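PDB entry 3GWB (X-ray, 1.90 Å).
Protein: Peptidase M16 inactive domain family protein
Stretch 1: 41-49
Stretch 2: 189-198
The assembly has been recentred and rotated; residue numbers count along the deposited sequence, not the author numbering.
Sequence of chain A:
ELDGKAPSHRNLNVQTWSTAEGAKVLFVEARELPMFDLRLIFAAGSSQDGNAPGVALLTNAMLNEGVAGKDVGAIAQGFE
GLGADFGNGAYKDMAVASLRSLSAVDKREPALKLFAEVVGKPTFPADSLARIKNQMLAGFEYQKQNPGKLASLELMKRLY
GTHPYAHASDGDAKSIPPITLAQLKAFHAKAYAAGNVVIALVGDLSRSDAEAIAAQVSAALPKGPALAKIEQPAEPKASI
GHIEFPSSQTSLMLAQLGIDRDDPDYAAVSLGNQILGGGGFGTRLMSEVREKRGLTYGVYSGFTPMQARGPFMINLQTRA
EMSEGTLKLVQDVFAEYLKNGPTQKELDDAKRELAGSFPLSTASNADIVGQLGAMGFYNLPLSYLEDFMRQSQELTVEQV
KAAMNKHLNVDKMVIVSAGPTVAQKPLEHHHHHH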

# COMPACT_ATOMS: atom_id res chain seq x y z
N ILE A 41 10.37 -16.17 10.46
CA ILE A 41 9.08 -16.13 11.11
C ILE A 41 9.28 -16.38 12.59
O ILE A 41 9.74 -17.45 12.97
CB ILE A 41 8.12 -17.21 10.54
CG1 ILE A 41 7.93 -17.03 9.03
CG2 ILE A 41 6.77 -17.09 11.21
CD1 ILE A 41 9.17 -17.31 8.20
N PHE A 42 8.95 -15.39 13.42
CA PHE A 42 9.09 -15.51 14.87
C PHE A 42 7.72 -15.64 15.51
O PHE A 42 6.75 -15.08 15.01
CB PHE A 42 9.74 -14.24 15.48
CG PHE A 42 11.11 -13.93 14.95
CD1 PHE A 42 12.23 -14.29 15.67
CD2 PHE A 42 11.27 -13.25 13.74
CE1 PHE A 42 13.50 -13.98 15.20
CE2 PHE A 42 12.54 -12.93 13.26
CZ PHE A 42 13.66 -13.30 13.99
N ALA A 43 7.65 -16.38 16.61
CA ALA A 43 6.40 -16.49 17.36
C ALA A 43 6.43 -15.23 18.23
O ALA A 43 6.59 -15.30 19.46
CB ALA A 43 6.42 -17.74 18.23
N ALA A 44 6.32 -14.08 17.57
CA ALA A 44 6.36 -12.78 18.23
C ALA A 44 5.23 -11.84 17.81
O ALA A 44 5.45 -10.64 17.59
CB ALA A 44 7.71 -12.11 17.95
N GLY A 45 4.03 -12.38 17.67
CA GLY A 45 2.89 -11.57 17.29
C GLY A 45 2.23 -10.96 18.52
O GLY A 45 2.72 -11.13 19.63
N SER A 46 1.11 -10.27 18.32
CA SER A 46 0.41 -9.62 19.41
C SER A 46 -0.07 -10.59 20.49
O SER A 46 -0.32 -10.17 21.63
CB SER A 46 -0.77 -8.80 18.87
OG SER A 46 -1.69 -9.62 18.16
N SER A 47 -0.19 -11.86 20.15
CA SER A 47 -0.64 -12.86 21.12
C SER A 47 0.38 -12.99 22.26
O SER A 47 0.10 -13.58 23.30
CB SER A 47 -0.85 -14.22 20.44
OG SER A 47 0.36 -14.77 19.93
N GLN A 48 1.57 -12.43 22.05
CA GLN A 48 2.63 -12.48 23.06
C GLN A 48 2.71 -11.15 23.82
O GLN A 48 3.57 -11.00 24.70
CB GLN A 48 3.99 -12.76 22.41
CG GLN A 48 4.12 -14.10 21.69
CD GLN A 48 3.79 -15.30 22.57
OE1 GLN A 48 4.04 -15.29 23.78
NE2 GLN A 48 3.24 -16.34 21.96
N ASP A 49 1.83 -10.22 23.50
CA ASP A 49 1.81 -8.90 24.14
C ASP A 49 1.75 -8.93 25.66
O ASP A 49 2.42 -8.14 26.33
CB ASP A 49 0.62 -8.07 23.64
CG ASP A 49 0.89 -7.40 22.30
OD1 ASP A 49 2.06 -7.38 21.85
OD2 ASP A 49 -0.08 -6.87 21.71
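Stretch 2, residues 189-198: AKAYAAGNVV

The contact between residues 41-49 and 189-198 is a short antiparallel β-pairing continued by the backbone and side chain of an asparagine and backed by a small apolar cluster, an example of how a strand and the helix end that precedes it can grip the same segment across a long sequence separation.

Stretch 2 comes in as the last turn of a helix, residues 189-191. Tyr-192 is the first residue to leave helical backbone angles, and the chain then turns toward the strand that includes Val-197 and Val-198. This strand runs antiparallel to Ile-41 and Phe-42. Ile-41 and Val-198 form the hydrogen-bonded pair, with CA atoms 5.0 Å apart: Ile-41 N donates to Val-198 O at 2.9 Å, and Val-198 N donates to Ile-41 O at 2.8 Å. Phe-42 and Val-197 follow as the non-hydrogen-bonded pair, their CA atoms closing to 4.4 Å. Here CA-H groups face carbonyls instead, with Phe-42 CA 3.4 Å from Asn-196 O and Val-197 CA 3.3 Å from Ile-41 O.

Next to Val-197, Asn-196 continues the pairing. Its backbone O accepts from Ala-43 N at 3.3 Å, while its side-chain ND2 donates to Ala-43 O at 3.0 Å. Asn-196 ND2 also donates to Ala-191 O at 2.8 Å, so one side chain ties the end of the helix to the loop of stretch 1. With chi1 in the t well and chi2 near 50°, the amide reaches both carbonyls.

Side chains alternate as a sheet requires. Ile-41 and Val-198 share one face, CB to CB 4.1 Å; Phe-42 and Val-197 share the other. There the Phe-42 ring is enclosed on both faces: Val-197 CG2 lies 3.4 Å from the ring centroid, almost along the normal, in a CH-pi contact, and Tyr-192 covers the opposite face, with its CD2 3.7 Å from Phe-42 CZ. The Phe-42 and Tyr-192 rings lie obliquely, planes at 37° and ring centroids 4.4 Å apart.

Past the strand, Ala-44 points toward stretch 2, its CB resting 3.5 Å from Ala-191 CB and 3.8 Å from Tyr-192 CE1. Water completes the outlying contacts. One molecule accepts from Tyr-192 OH at 2.6 Å and donates to Ala-44 O at 2.8 Å. Another accepts from Lys-190 NZ at 2.8 Å and donates to Gln-48 O at 2.7 Å, spanning a gap that the lysine does not bridge directly.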

# COMPACT_ATOMS: atom_id res chain seq x y z
N ALA A 189 14.52 -9.68 23.26
CA ALA A 189 15.42 -10.72 23.76
C ALA A 189 14.67 -12.04 23.98
O ALA A 189 15.25 -13.13 23.87
CB ALA A 189 16.06 -10.26 25.07
N LYS A 190 13.39 -11.93 24.27
CA LYS A 190 12.54 -13.08 24.52
C LYS A 190 11.86 -13.66 23.27
O LYS A 190 11.92 -14.86 23.01
CB LYS A 190 11.45 -12.70 25.53
CG LYS A 190 10.37 -13.76 25.73
CD LYS A 190 9.42 -13.39 26.88
CE LYS A 190 8.53 -12.21 26.54
NZ LYS A 190 7.62 -12.54 25.41
N ALA A 191 11.23 -12.78 22.49
CA ALA A 191 10.49 -13.21 21.30
C ALA A 191 11.30 -13.37 20.03
O ALA A 191 10.90 -14.10 19.12
CB ALA A 191 9.32 -12.24 21.06
N TYR A 192 12.43 -12.68 19.93
CA TYR A 192 13.24 -12.81 18.73
C TYR A 192 14.42 -13.75 18.94
O TYR A 192 15.36 -13.78 18.15
CB TYR A 192 13.70 -11.43 18.25
CG TYR A 192 12.59 -10.67 17.55
CD1 TYR A 192 11.50 -10.16 18.27
CD2 TYR A 192 12.60 -10.50 16.17
CE1 TYR A 192 10.45 -9.52 17.63
CE2 TYR A 192 11.54 -9.86 15.51
CZ TYR A 192 10.47 -9.37 16.25
OH TYR A 192 9.43 -8.75 15.61
N ALA A 193 14.36 -14.54 20.01
CA ALA A 193 15.41 -15.51 20.31
C ALA A 193 15.47 -16.54 19.18
O ALA A 193 14.45 -16.90 18.59
CB ALA A 193 15.13 -16.19 21.66
N ALA A 194 16.67 -17.00 18.87
CA ALA A 194 16.88 -17.97 17.80
C ALA A 194 16.02 -19.22 17.92
O ALA A 194 15.54 -19.76 16.92
CB ALA A 194 18.35 -18.35 17.75
N GLY A 195 15.81 -19.70 19.14
CA GLY A 195 14.99 -20.89 19.32
C GLY A 195 13.52 -20.65 19.02
O GLY A 195 12.74 -21.59 18.93
N ASN A 196 13.15 -19.38 18.84
CA ASN A 196 11.76 -19.00 18.58
C ASN A 196 11.51 -18.58 17.13
O ASN A 196 10.48 -17.97 16.82
CB ASN A 196 11.38 -17.84 19.51
CG ASN A 196 9.88 -17.66 19.65
OD1 ASN A 196 9.16 -18.62 19.93
ND2 ASN A 196 9.40 -16.42 19.49
N VAL A 197 12.45 -18.89 16.24
CA VAL A 197 12.29 -18.50 14.85
C VAL A 197 12.34 -19.63 13.82
O VAL A 197 12.94 -20.68 14.06
CB VAL A 197 13.38 -17.47 14.45
CG1 VAL A 197 14.72 -18.18 14.26
CG2 VAL A 197 12.97 -16.71 13.17
N VAL A 198 11.69 -19.40 12.69
CA VAL A 198 11.69 -20.33 11.58
C VAL A 198 12.45 -19.61 10.47
O VAL A 198 12.13 -18.47 10.16
CB VAL A 198 10.27 -20.64 11.06
CG1 VAL A 198 10.36 -21.47 9.77
CG2 VAL A 198 9.49 -21.41 12.12
O HOH W 1 7.28 -8.54 17.14
O HOH W 2 4.92 -13.09 25.65